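Local coordinates for protein Serpin48 (Tenebrio molitor, PDB 3OZQ) that acts in insect innate immunity as a highly specific serpin that inhibits the serine protease SPE, at residues Lys78-Lys83 against Lys363-Phe368; Asn16-Ser21 against Arg61-Phe66; Pro20-Glu25 against Val277-Val282; Pro38-Thr43 against Thr93-Tyr98. All coordinates share one frame; numbering follows the deposited sequence.

The four contacts lie within one serpin domain, and contacts 1, 2 and 3 are grouped about helix 38-50, which carries the first segment (38-43) of contact 4. Contacts 2 and 3 both use helix 10-29, share P20 and S21, and have centres about 11 Å apart. Contacts 1 and 3 are the most widely separated, with centres about 20 Å apart and no touch. F39 reaches M365 and V80 of contact 1, P38 meets F18 and V22 of contacts 2 and 3, and A41 meets F279. Contact 2 closes along the chain before contact 1 opens, and contact 4 is nested inside the loop closed by contact 3. Distant parts of the sequence are thus packed into one core.

Contact 1: residues Lys78-Lys83 against Lys363-Phe368; sequences KEVLSK and KGMILF
V80 and M365 meet through their side chains where helix 70-83 passes the start of strand 365-372, the sulfur SD of M365 lying 4.2 Å from CG1 of V80. The methionine chain runs straight out from its strand, with SD anti to CA (chi2 -180°), and turns only at the last bond. This puts the sulfur opposite the valine, while the methyl CE goes to the ring of F39. V80 also leans on F39, so that the aromatic ring of helix 38-50 is common ground for both. A short valine on the helix is enough because the long, unbranched methionine spans most of the gap, the CA atoms of V80 and M365 being 9.0 Å apart.

Closer to the surface, the extended chains of K83 and K363 cross at about a right angle. The ammonium NZ of K363 ends over the base of the other lysine, 3.9 Å from CB of K83, whereas the two NZ atoms remain 5.7 Å apart. Aliphatic carbon rather than charge is therefore what K363 touches. K83 turns its own NZ toward E79 OE1 in a long salt bridge of 3.8 Å, which may ease the proximity of the like charges; that oxygen also accepts a hydrogen bond from Q9 NE2. One turn of the helix is tied further by S82 OG, which donates to E79 O over 2.7 Å.

K363 and G364 both have positive phi, with backbone angles close to a type I' turn. They form the tight connection between antiparallel strands 356-362 and 365-372, a beta-hairpin of the serpin fold, against whose end helix 70-83 packs.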
loop_
_atom_site.group_PDB
_atom_site.type_symbol
_atom_site.label_atom_id
_atom_site.label_comp_id
_atom_site.label_asym_id
_atom_site.label_seq_id
_atom_site.Cartn_x
_atom_site.Cartn_y
_atom_site.Cartn_z
ATOM N N LYS A 78 -16.679 -3.462 -1.405
ATOM C CA LYS A 78 -17.342 -2.377 -2.097
ATOM C C LYS A 78 -17.475 -1.167 -1.174
ATOM O O LYS A 78 -17.322 -0.031 -1.618
ATOM C CB LYS A 78 -18.716 -2.834 -2.585
ATOM C CG LYS A 78 -19.573 -1.745 -3.192
ATOM C CD LYS A 78 -19.103 -1.355 -4.577
ATOM C CE LYS A 78 -20.146 -0.488 -5.270
ATOM N NZ LYS A 78 -21.452 -1.199 -5.448
ATOM N N GLU A 79 -17.741 -1.411 0.107
ATOM C CA GLU A 79 -17.876 -0.304 1.064
ATOM C C GLU A 79 -16.556 0.434 1.320
ATOM O O GLU A 79 -16.490 1.658 1.202
ATOM C CB GLU A 79 -18.528 -0.752 2.384
ATOM C CG GLU A 79 -18.843 0.427 3.333
ATOM C CD GLU A 79 -19.724 0.040 4.528
ATOM O OE1 GLU A 79 -19.186 -0.510 5.516
ATOM O OE2 GLU A 79 -20.955 0.293 4.488
ATOM N N VAL A 80 -15.504 -0.299 1.664
ATOM C CA VAL A 80 -14.217 0.348 1.915
ATOM C C VAL A 80 -13.765 1.178 0.713
ATOM O O VAL A 80 -13.427 2.353 0.852
ATOM C CB VAL A 80 -13.114 -0.658 2.311
ATOM C CG1 VAL A 80 -13.425 -1.280 3.657
ATOM C CG2 VAL A 80 -12.963 -1.729 1.250
ATOM N N LEU A 81 -13.776 0.582 -0.473
ATOM C CA LEU A 81 -13.324 1.298 -1.662
ATOM C C LEU A 81 -14.094 2.594 -1.932
ATOM O O LEU A 81 -13.516 3.589 -2.366
ATOM C CB LEU A 81 -13.373 0.400 -2.894
ATOM C CG LEU A 81 -12.204 -0.570 -3.058
ATOM C CD1 LEU A 81 -12.391 -1.365 -4.343
ATOM C CD2 LEU A 81 -10.877 0.178 -3.059
ATOM N N SER A 82 -15.399 2.575 -1.695
ATOM C CA SER A 82 -16.220 3.757 -1.932
ATOM C C SER A 82 -15.857 4.919 -0.994
ATOM O O SER A 82 -16.037 6.086 -1.336
ATOM C CB SER A 82 -17.702 3.408 -1.779
ATOM O OG SER A 82 -18.016 3.158 -0.419
ATOM N N LYS A 83 -15.353 4.601 0.191
ATOM C CA LYS A 83 -15.048 5.639 1.176
ATOM C C LYS A 83 -13.666 6.274 0.999
ATOM O O LYS A 83 -13.442 7.410 1.417
ATOM C CB LYS A 83 -15.212 5.093 2.594
ATOM C CG LYS A 83 -16.648 4.730 2.927
ATOM C CD LYS A 83 -16.762 4.052 4.277
ATOM C CE LYS A 83 -18.210 3.676 4.562
ATOM N NZ LYS A 83 -18.410 3.193 5.958
ATOM N N LYS A 363 -9.750 5.824 8.489
ATOM C CA LYS A 363 -10.875 5.250 9.214
ATOM C C LYS A 363 -10.490 3.918 9.843
ATOM O O LYS A 363 -11.198 2.911 9.694
ATOM C CB LYS A 363 -12.075 5.100 8.270
ATOM C CG LYS A 363 -12.284 6.356 7.429
ATOM C CD LYS A 363 -13.603 6.370 6.678
ATOM C CE LYS A 363 -13.793 7.713 5.968
ATOM N NZ LYS A 363 -15.125 7.840 5.302
ATOM N N GLY A 364 -9.352 3.920 10.535
ATOM C CA GLY A 364 -8.857 2.746 11.239
ATOM C C GLY A 364 -8.217 1.707 10.325
ATOM O O GLY A 364 -7.642 0.722 10.788
ATOM N N MET A 365 -8.302 1.919 9.021
ATOM C CA MET A 365 -7.700 0.953 8.109
ATOM C C MET A 365 -6.366 1.415 7.516
ATOM O O MET A 365 -6.271 2.501 6.941
ATOM C CB MET A 365 -8.662 0.603 6.992
ATOM C CG MET A 365 -8.219 -0.608 6.194
ATOM S SD MET A 365 -9.392 -0.955 4.899
ATOM C CE MET A 365 -9.252 0.517 3.901
ATOM N N ILE A 366 -5.347 0.574 7.658
ATOM C CA ILE A 366 -4.047 0.824 7.033
ATOM C C ILE A 366 -4.110 0.733 5.503
ATOM O O ILE A 366 -4.491 -0.294 4.947
ATOM C CB ILE A 366 -2.979 -0.136 7.575
ATOM C CG1 ILE A 366 -2.797 0.088 9.078
ATOM C CG2 ILE A 366 -1.631 0.071 6.839
ATOM C CD1 ILE A 366 -1.822 -0.862 9.731
ATOM N N LEU A 367 -3.734 1.820 4.835
ATOM C CA LEU A 367 -3.728 1.913 3.381
ATOM C C LEU A 367 -2.342 1.686 2.761
ATOM O O LEU A 367 -2.215 1.079 1.700
ATOM C CB LEU A 367 -4.244 3.283 2.947
ATOM C CG LEU A 367 -5.707 3.339 2.516
ATOM C CD1 LEU A 367 -6.614 2.855 3.642
ATOM C CD2 LEU A 367 -6.095 4.726 2.032
ATOM N N PHE A 368 -1.318 2.198 3.430
ATOM C CA PHE A 368 0.060 2.104 2.967
ATOM C C PHE A 368 0.949 1.869 4.174
ATOM O O PHE A 368 0.648 2.340 5.265
ATOM C CB PHE A 368 0.509 3.420 2.334
ATOM C CG PHE A 368 0.018 3.634 0.930
ATOM C CD1 PHE A 368 0.681 3.057 -0.143
ATOM C CD2 PHE A 368 -1.074 4.447 0.679
ATOM C CE1 PHE A 368 0.259 3.275 -1.447
ATOM C CE2 PHE A 368 -1.512 4.667 -0.629
ATOM C CZ PHE A 368 -0.836 4.082 -1.689
#

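Contact 2: residues Asn16-Ser21 against Arg61-Phe66; sequences NSFTPS and RQVLHF
V63, at the end of helix 54-63, is the first residue of 61-66 to meet F18. Its methyl CG2 lies 4.4 Å from CE1 of the F18 ring, a loose apolar touch. Its carbonyl O comes obliquely to the same ring, 4.4 Å from CD1 of F18. A short branched residue fits here, because the bulky ring supplies most of the reach across from helix 10-29: CG of F18 is anti to its backbone N (chi1 -172°), which carries the ring out from its helix.

L64 follows and sets a methyl over one face of that ring. Its CD2 stands 4.2 Å above the plane of F18, displaced toward the rim near CZ, while the other branch, CD1, lies against the carbonyl O of A42 in helix 38-50, and the side chain also touches L45. The forked leucine can thus touch two helices at once. In the serpin fold the N-terminal helices pack together, and F18 lies between them, touching P38 of helix 38-50, and helix 279-286 from much later in the chain, where it touches L283 and L286.

At H65 the chain leaves the helix with positive phi (37°), and the ending fits a Schellman motif, although the backbone nitrogens of H65 and F66 are less surely placed. The imidazole of H65 lies back over the last turn, with Q62 O 3.4 Å above the plane of its ring and over its centre. F66 then takes its aromatic side chain to a different neighbourhood, where it meets the ring of F11 and rests on A73, A76 and V77 of helix 70-83.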
loop_
_atom_site.group_PDB
_atom_site.type_symbol
_atom_site.label_atom_id
_atom_site.label_comp_id
_atom_site.label_asym_id
_atom_site.label_seq_id
_atom_site.Cartn_x
_atom_site.Cartn_y
_atom_site.Cartn_z
ATOM N N ASN A 16 -5.516 -5.027 8.250
ATOM C CA ASN A 16 -4.543 -4.592 9.242
ATOM C C ASN A 16 -3.643 -5.720 9.702
ATOM O O ASN A 16 -2.470 -5.500 9.977
ATOM C CB ASN A 16 -5.223 -3.910 10.435
ATOM C CG ASN A 16 -5.948 -2.647 10.034
ATOM O OD1 ASN A 16 -5.804 -2.174 8.909
ATOM N ND2 ASN A 16 -6.733 -2.094 10.946
ATOM N N SER A 17 -4.181 -6.932 9.782
ATOM C CA SER A 17 -3.351 -8.070 10.153
ATOM C C SER A 17 -2.556 -8.582 8.944
ATOM O O SER A 17 -1.468 -9.144 9.095
ATOM C CB SER A 17 -4.199 -9.183 10.772
ATOM O OG SER A 17 -5.369 -9.427 10.009
ATOM N N PHE A 18 -3.106 -8.370 7.753
ATOM C CA PHE A 18 -2.438 -8.715 6.498
ATOM C C PHE A 18 -1.202 -7.841 6.316
ATOM O O PHE A 18 -0.179 -8.278 5.781
ATOM C CB PHE A 18 -3.422 -8.501 5.338
ATOM C CG PHE A 18 -2.932 -8.983 3.997
ATOM C CD1 PHE A 18 -2.504 -10.288 3.819
ATOM C CD2 PHE A 18 -2.960 -8.135 2.891
ATOM C CE1 PHE A 18 -2.080 -10.734 2.564
ATOM C CE2 PHE A 18 -2.550 -8.570 1.639
ATOM C CZ PHE A 18 -2.104 -9.877 1.469
ATOM N N THR A 19 -1.302 -6.606 6.798
ATOM C CA THR A 19 -0.283 -5.586 6.551
ATOM C C THR A 19 1.122 -5.962 7.030
ATOM O O THR A 19 2.079 -5.904 6.247
ATOM C CB THR A 19 -0.726 -4.225 7.087
ATOM O OG1 THR A 19 -1.874 -3.787 6.347
ATOM C CG2 THR A 19 0.395 -3.193 6.945
ATOM N N PRO A 20 1.257 -6.356 8.309
ATOM C CA PRO A 20 2.576 -6.757 8.809
ATOM C C PRO A 20 3.103 -8.007 8.133
ATOM O O PRO A 20 4.315 -8.117 7.973
ATOM C CB PRO A 20 2.330 -7.030 10.299
ATOM C CG PRO A 20 0.849 -7.189 10.438
ATOM C CD PRO A 20 0.253 -6.306 9.387
ATOM N N SER A 21 2.218 -8.929 7.753
ATOM C CA SER A 21 2.645 -10.127 7.049
ATOM C C SER A 21 3.240 -9.728 5.706
ATOM O O SER A 21 4.270 -10.244 5.305
ATOM C CB SER A 21 1.475 -11.100 6.846
ATOM O OG SER A 21 0.919 -11.513 8.088
ATOM N N ARG A 61 -9.135 -17.021 -0.278
ATOM C CA ARG A 61 -10.026 -16.588 0.792
ATOM C C ARG A 61 -9.366 -16.802 2.153
ATOM O O ARG A 61 -9.442 -15.948 3.032
ATOM C CB ARG A 61 -11.344 -17.360 0.724
ATOM C CG ARG A 61 -12.542 -16.618 1.297
ATOM C CD ARG A 61 -13.564 -17.604 1.861
ATOM N NE ARG A 61 -13.031 -18.273 3.045
ATOM C CZ ARG A 61 -13.637 -19.255 3.703
ATOM N NH1 ARG A 61 -14.818 -19.710 3.298
ATOM N NH2 ARG A 61 -13.052 -19.787 4.773
ATOM N N GLN A 62 -8.724 -17.956 2.299
ATOM C CA GLN A 62 -8.034 -18.357 3.516
ATOM C C GLN A 62 -6.922 -17.385 3.849
ATOM O O GLN A 62 -6.771 -16.993 5.005
ATOM C CB GLN A 62 -7.458 -19.776 3.356
ATOM C CG GLN A 62 -6.525 -20.269 4.479
ATOM C CD GLN A 62 -5.473 -21.278 3.987
ATOM O OE1 GLN A 62 -5.417 -21.600 2.803
ATOM N NE2 GLN A 62 -4.633 -21.762 4.892
ATOM N N VAL A 63 -6.135 -16.989 2.849
ATOM C CA VAL A 63 -5.001 -16.100 3.119
ATOM C C VAL A 63 -5.431 -14.657 3.373
ATOM O O VAL A 63 -4.846 -13.959 4.194
ATOM C CB VAL A 63 -3.882 -16.183 2.038
ATOM C CG1 VAL A 63 -4.326 -17.026 0.877
ATOM C CG2 VAL A 63 -3.460 -14.792 1.587
ATOM N N LEU A 64 -6.468 -14.210 2.682
ATOM C CA LEU A 64 -6.971 -12.879 2.941
ATOM C C LEU A 64 -7.686 -12.892 4.283
ATOM O O LEU A 64 -8.164 -11.855 4.747
ATOM C CB LEU A 64 -7.895 -12.412 1.816
ATOM C CG LEU A 64 -7.190 -12.142 0.478
ATOM C CD1 LEU A 64 -8.171 -11.572 -0.532
ATOM C CD2 LEU A 64 -6.009 -11.204 0.650
ATOM N N HIS A 65 -7.709 -14.073 4.911
ATOM C CA HIS A 65 -8.493 -14.322 6.120
ATOM C C HIS A 65 -9.801 -13.544 5.971
ATOM O O HIS A 65 -10.322 -12.957 6.919
ATOM C CB HIS A 65 -7.712 -13.992 7.419
ATOM C CG HIS A 65 -6.854 -15.126 7.931
ATOM N ND1 HIS A 65 -7.376 -16.196 8.624
ATOM C CD2 HIS A 65 -5.513 -15.339 7.880
ATOM C CE1 HIS A 65 -6.401 -17.025 8.960
ATOM N NE2 HIS A 65 -5.260 -16.536 8.516
ATOM N N PHE A 66 -10.300 -13.554 4.739
ATOM C CA PHE A 66 -11.550 -12.906 4.347
ATOM C C PHE A 66 -12.768 -13.813 4.559
ATOM O O PHE A 66 -12.633 -15.032 4.647
ATOM C CB PHE A 66 -11.482 -12.503 2.876
ATOM C CG PHE A 66 -12.374 -11.357 2.532
ATOM C CD1 PHE A 66 -13.136 -10.738 3.514
ATOM C CD2 PHE A 66 -12.453 -10.891 1.231
ATOM C CE1 PHE A 66 -13.965 -9.677 3.208
ATOM C CE2 PHE A 66 -13.277 -9.831 0.913
ATOM C CZ PHE A 66 -14.035 -9.218 1.903
#

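Contact 3: residues Pro20-Glu25 against Val277-Val282; sequences PSVYKE and VDFKKV
V22 and F279 make the closest approach, with methyl CG1 of V22 3.8 Å from CE1 of the F279 ring and the two side chains crossing at about a right angle. A chi1 of 171° sets that methyl on the far side of CB from the valine's own amide nitrogen; CG2 of V22 also borders the ring and meets V282 CG1 at 4.3 Å. E25, one turn further along helix 10-29, adds its aliphatic part: CB of E25 sits 4.0 Å from V282 CG1, and CG is 3.9 Å from V282 CA. The bend in the glutamate chain at chi2 goes with a carboxylate whose OE2 is bound to K28 in a salt bridge, so a charged residue can serve as packing through its methylenes.

The junction joins the helix near the N terminus of the serpin fold to the place where strand 260-278 gives way to helix 279-286. D278 is the N-cap of that second helix. Its OD1 accepts a nearly straight bond from K281 N (3.2 Å, 170°), from well above the carboxylate plane, and a weak one from K280 N. Farther out, V36 and A41 pack against F279, whose backbone is hydrogen-bonded to that of I313 in strand 310-321.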
loop_
_atom_site.group_PDB
_atom_site.type_symbol
_atom_site.label_atom_id
_atom_site.label_comp_id
_atom_site.label_asym_id
_atom_site.label_seq_id
_atom_site.Cartn_x
_atom_site.Cartn_y
_atom_site.Cartn_z
ATOM N N PRO A 20 1.257 -6.356 8.309
ATOM C CA PRO A 20 2.576 -6.757 8.809
ATOM C C PRO A 20 3.103 -8.007 8.133
ATOM O O PRO A 20 4.315 -8.117 7.973
ATOM C CB PRO A 20 2.330 -7.030 10.299
ATOM C CG PRO A 20 0.849 -7.189 10.438
ATOM C CD PRO A 20 0.253 -6.306 9.387
ATOM N N SER A 21 2.218 -8.929 7.753
ATOM C CA SER A 21 2.645 -10.127 7.049
ATOM C C SER A 21 3.240 -9.728 5.706
ATOM O O SER A 21 4.270 -10.244 5.305
ATOM C CB SER A 21 1.475 -11.100 6.846
ATOM O OG SER A 21 0.919 -11.513 8.088
ATOM N N VAL A 22 2.585 -8.799 5.018
ATOM C CA VAL A 22 3.107 -8.300 3.752
ATOM C C VAL A 22 4.441 -7.577 3.930
ATOM O O VAL A 22 5.398 -7.845 3.197
ATOM C CB VAL A 22 2.081 -7.418 3.018
ATOM C CG1 VAL A 22 2.723 -6.740 1.814
ATOM C CG2 VAL A 22 0.905 -8.280 2.543
ATOM N N TYR A 23 4.511 -6.682 4.921
ATOM C CA TYR A 23 5.726 -5.924 5.193
ATOM C C TYR A 23 6.899 -6.890 5.374
ATOM O O TYR A 23 7.961 -6.711 4.774
ATOM C CB TYR A 23 5.519 -5.014 6.427
ATOM C CG TYR A 23 6.679 -4.140 6.836
ATOM C CD1 TYR A 23 6.596 -2.751 6.749
ATOM C CD2 TYR A 23 7.849 -4.695 7.333
ATOM C CE1 TYR A 23 7.659 -1.939 7.149
ATOM C CE2 TYR A 23 8.910 -3.900 7.731
ATOM C CZ TYR A 23 8.812 -2.524 7.635
ATOM O OH TYR A 23 9.878 -1.753 8.030
ATOM N N LYS A 24 6.697 -7.926 6.188
ATOM C CA LYS A 24 7.762 -8.884 6.499
ATOM C C LYS A 24 8.295 -9.552 5.247
ATOM O O LYS A 24 9.488 -9.800 5.118
ATOM C CB LYS A 24 7.266 -9.955 7.483
ATOM C CG LYS A 24 8.380 -10.814 8.074
ATOM C CD LYS A 24 7.893 -11.646 9.270
ATOM C CE LYS A 24 7.813 -10.820 10.566
ATOM N NZ LYS A 24 9.113 -10.703 11.322
ATOM N N GLU A 25 7.398 -9.848 4.318
ATOM C CA GLU A 25 7.802 -10.442 3.053
ATOM C C GLU A 25 8.548 -9.442 2.176
ATOM O O GLU A 25 9.618 -9.745 1.652
ATOM C CB GLU A 25 6.577 -10.978 2.315
ATOM C CG GLU A 25 6.732 -12.396 1.852
ATOM C CD GLU A 25 7.378 -13.279 2.899
ATOM O OE1 GLU A 25 6.838 -13.374 4.019
ATOM O OE2 GLU A 25 8.429 -13.881 2.597
ATOM N N VAL A 277 6.490 -3.880 -6.349
ATOM C CA VAL A 277 6.443 -5.091 -5.548
ATOM C C VAL A 277 5.857 -6.281 -6.327
ATOM O O VAL A 277 4.781 -6.195 -6.912
ATOM C CB VAL A 277 5.644 -4.865 -4.235
ATOM C CG1 VAL A 277 5.534 -6.156 -3.431
ATOM C CG2 VAL A 277 6.279 -3.753 -3.411
ATOM N N ASP A 278 6.608 -7.375 -6.329
ATOM C CA ASP A 278 6.173 -8.633 -6.867
ATOM C C ASP A 278 5.311 -9.281 -5.805
ATOM O O ASP A 278 5.828 -9.854 -4.855
ATOM C CB ASP A 278 7.375 -9.524 -7.134
ATOM C CG ASP A 278 6.978 -10.874 -7.703
ATOM O OD1 ASP A 278 5.767 -11.215 -7.675
ATOM O OD2 ASP A 278 7.880 -11.587 -8.199
ATOM N N PHE A 279 4.001 -9.179 -5.979
ATOM C CA PHE A 279 3.060 -9.754 -5.017
ATOM C C PHE A 279 2.834 -11.261 -5.189
ATOM O O PHE A 279 2.295 -11.910 -4.296
ATOM C CB PHE A 279 1.731 -8.989 -5.009
ATOM C CG PHE A 279 1.627 -7.983 -3.883
ATOM C CD1 PHE A 279 1.160 -8.374 -2.633
ATOM C CD2 PHE A 279 1.998 -6.665 -4.073
ATOM C CE1 PHE A 279 1.083 -7.455 -1.569
ATOM C CE2 PHE A 279 1.923 -5.736 -3.019
ATOM C CZ PHE A 279 1.451 -6.136 -1.772
ATOM N N LYS A 280 3.243 -11.822 -6.321
ATOM C CA LYS A 280 3.191 -13.279 -6.473
ATOM C C LYS A 280 4.137 -13.936 -5.475
ATOM O O LYS A 280 3.790 -14.887 -4.786
ATOM C CB LYS A 280 3.567 -13.715 -7.897
ATOM C CG LYS A 280 3.718 -15.220 -8.003
ATOM C CD LYS A 280 3.985 -15.697 -9.433
ATOM C CE LYS A 280 3.900 -17.222 -9.520
ATOM N NZ LYS A 280 4.663 -17.804 -10.680
ATOM N N LYS A 281 5.359 -13.431 -5.442
ATOM C CA LYS A 281 6.355 -13.841 -4.462
ATOM C C LYS A 281 5.814 -13.698 -3.042
ATOM O O LYS A 281 5.926 -14.621 -2.233
ATOM C CB LYS A 281 7.609 -12.985 -4.622
ATOM C CG LYS A 281 8.689 -13.264 -3.590
ATOM C CD LYS A 281 9.951 -12.466 -3.865
ATOM C CE LYS A 281 10.494 -12.753 -5.238
ATOM N NZ LYS A 281 11.673 -11.886 -5.543
ATOM N N VAL A 282 5.224 -12.546 -2.742
ATOM C CA VAL A 282 4.663 -12.333 -1.411
ATOM C C VAL A 282 3.565 -13.360 -1.120
ATOM O O VAL A 282 3.630 -14.073 -0.120
ATOM C CB VAL A 282 4.106 -10.900 -1.228
ATOM C CG1 VAL A 282 3.315 -10.783 0.081
ATOM C CG2 VAL A 282 5.232 -9.870 -1.275
#

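Contact 4: residues Pro38-Thr43 against Thr93-Tyr98; sequences PFSAAT and TANKIY
S40 and N95 have the most surface buried by this contact, yet their polar atoms stand a little apart, S40 OG and N95 OD1 being separated by 3.6 Å. The gap is bridged by water. One water molecule lies 2.8 Å from S40 OG and donates both to T43 OG1 and to N95 OD1. A second donates to T43 OG1 and, over 2.9 Å, to N95 OD1, so the amide oxygen is gripped by two waters, and so is the threonine hydroxyl. T43 gives its own proton to S40 O, 2.6 Å from T43 OG1, with the donor 18° out of the carbonyl plane, which leaves the hydroxyl oxygen to act as acceptor.

With chi1 at -159° the hydroxyl of S40 swings opposite its own amide nitrogen, beside the carbonyl carbon, and extends toward the strand. Segments 38-43 and 93-98 run past each other with axes 10.2 Å apart at closest approach. Serine suits its place through its polar partners: from a buried helix face its small hydroxyl bonds both a water and N167 OD1. The CG2 methyl of T93 comes to a loose 4.4 Å from S40 OG.

N167, of the neighbouring strand 163-174, completes the polar network, for its OD1 is also hydrogen-bonded, weakly, to N95 ND2, while S37 OG holds the backbone N of S40. Serines at the start of this helix lying beneath an asparagine of the large beta-sheet A are consistent with the shutter region of serpins, over which the sheet parts when the reactive-centre loop inserts.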
loop_
_atom_site.group_PDB
_atom_site.type_symbol
_atom_site.label_atom_id
_atom_site.label_comp_id
_atom_site.label_asym_id
_atom_site.label_seq_id
_atom_site.Cartn_x
_atom_site.Cartn_y
_atom_site.Cartn_z
ATOM N N PRO A 38 -0.678 -3.230 1.209
ATOM C CA PRO A 38 -1.330 -4.539 1.363
ATOM C C PRO A 38 -2.833 -4.449 1.081
ATOM O O PRO A 38 -3.418 -5.348 0.444
ATOM C CB PRO A 38 -1.036 -4.902 2.817
ATOM C CG PRO A 38 0.264 -4.147 3.124
ATOM C CD PRO A 38 0.096 -2.840 2.400
ATOM N N PHE A 39 -3.453 -3.359 1.514
ATOM C CA PHE A 39 -4.884 -3.167 1.269
ATOM C C PHE A 39 -5.229 -3.253 -0.216
ATOM O O PHE A 39 -6.085 -4.042 -0.621
ATOM C CB PHE A 39 -5.355 -1.813 1.803
ATOM C CG PHE A 39 -6.631 -1.340 1.171
ATOM C CD1 PHE A 39 -6.608 -0.430 0.126
ATOM C CD2 PHE A 39 -7.854 -1.831 1.602
ATOM C CE1 PHE A 39 -7.781 -0.018 -0.477
ATOM C CE2 PHE A 39 -9.026 -1.412 1.014
ATOM C CZ PHE A 39 -8.989 -0.498 -0.023
ATOM N N SER A 40 -4.562 -2.437 -1.037
ATOM C CA SER A 40 -4.911 -2.378 -2.453
ATOM C C SER A 40 -4.677 -3.729 -3.149
ATOM O O SER A 40 -5.523 -4.215 -3.918
ATOM C CB SER A 40 -4.145 -1.238 -3.141
ATOM O OG SER A 40 -4.785 -0.834 -4.339
ATOM N N ALA A 41 -3.528 -4.337 -2.873
ATOM C CA ALA A 41 -3.233 -5.653 -3.400
ATOM C C ALA A 41 -4.372 -6.602 -3.008
ATOM O O ALA A 41 -4.828 -7.422 -3.816
ATOM C CB ALA A 41 -1.898 -6.150 -2.861
ATOM N N ALA A 42 -4.828 -6.481 -1.765
ATOM C CA ALA A 42 -5.877 -7.348 -1.238
ATOM C C ALA A 42 -7.177 -7.206 -2.024
ATOM O O ALA A 42 -7.829 -8.197 -2.326
ATOM C CB ALA A 42 -6.114 -7.075 0.247
ATOM N N THR A 43 -7.561 -5.980 -2.360
ATOM C CA THR A 43 -8.768 -5.804 -3.161
ATOM C C THR A 43 -8.644 -6.376 -4.591
ATOM O O THR A 43 -9.624 -6.824 -5.198
ATOM C CB THR A 43 -9.135 -4.334 -3.261
ATOM O OG1 THR A 43 -8.082 -3.632 -3.929
ATOM C CG2 THR A 43 -9.366 -3.752 -1.866
ATOM N N THR A 93 -5.982 4.814 -7.917
ATOM C CA THR A 93 -5.577 3.449 -8.215
ATOM C C THR A 93 -5.818 3.165 -9.679
ATOM O O THR A 93 -6.781 3.655 -10.266
ATOM C CB THR A 93 -6.381 2.440 -7.370
ATOM O OG1 THR A 93 -7.712 2.332 -7.892
ATOM C CG2 THR A 93 -6.456 2.896 -5.940
ATOM N N ALA A 94 -4.929 2.389 -10.276
ATOM C CA ALA A 94 -5.151 1.862 -11.607
ATOM C C ALA A 94 -4.921 0.379 -11.480
ATOM O O ALA A 94 -3.781 -0.081 -11.530
ATOM C CB ALA A 94 -4.187 2.471 -12.593
ATOM N N ASN A 95 -6.007 -0.360 -11.282
ATOM C CA ASN A 95 -5.946 -1.792 -11.080
ATOM C C ASN A 95 -6.603 -2.478 -12.257
ATOM O O ASN A 95 -7.712 -2.126 -12.661
ATOM C CB ASN A 95 -6.639 -2.208 -9.773
ATOM C CG ASN A 95 -5.985 -1.599 -8.534
ATOM O OD1 ASN A 95 -6.532 -1.676 -7.415
ATOM N ND2 ASN A 95 -4.815 -0.985 -8.723
ATOM N N LYS A 96 -5.911 -3.460 -12.811
ATOM C CA LYS A 96 -6.415 -4.141 -13.992
ATOM C C LYS A 96 -5.968 -5.588 -14.046
ATOM O O LYS A 96 -4.885 -5.946 -13.578
ATOM C CB LYS A 96 -5.964 -3.394 -15.240
ATOM C CG LYS A 96 -6.234 -4.136 -16.513
ATOM C CD LYS A 96 -7.319 -3.511 -17.308
ATOM C CE LYS A 96 -6.860 -2.233 -17.941
ATOM N NZ LYS A 96 -7.676 -1.992 -19.177
ATOM N N ILE A 97 -6.821 -6.429 -14.619
ATOM C CA ILE A 97 -6.480 -7.819 -14.824
ATOM C C ILE A 97 -6.458 -8.034 -16.316
ATOM O O ILE A 97 -7.507 -8.059 -16.950
ATOM C CB ILE A 97 -7.497 -8.754 -14.149
ATOM C CG1 ILE A 97 -7.439 -8.573 -12.623
ATOM C CG2 ILE A 97 -7.221 -10.205 -14.512
ATOM C CD1 ILE A 97 -8.163 -9.670 -11.851
ATOM N N TYR A 98 -5.261 -8.123 -16.884
ATOM C CA TYR A 98 -5.109 -8.381 -18.318
ATOM C C TYR A 98 -5.049 -9.879 -18.568
ATOM O O TYR A 98 -4.315 -10.584 -17.876
ATOM C CB TYR A 98 -3.838 -7.737 -18.851
ATOM C CG TYR A 98 -3.921 -6.246 -19.014
ATOM C CD1 TYR A 98 -4.396 -5.680 -20.190
ATOM C CD2 TYR A 98 -3.530 -5.396 -17.984
ATOM C CE1 TYR A 98 -4.466 -4.313 -20.338
ATOM C CE2 TYR A 98 -3.591 -4.033 -18.123
ATOM C CZ TYR A 98 -4.056 -3.491 -19.299
ATOM O OH TYR A 98 -4.122 -2.126 -19.426
HETATM O O HOH W 1 -7.603 -0.706 -4.613
HETATM O O HOH W 2 -8.754 -3.453 -7.076
#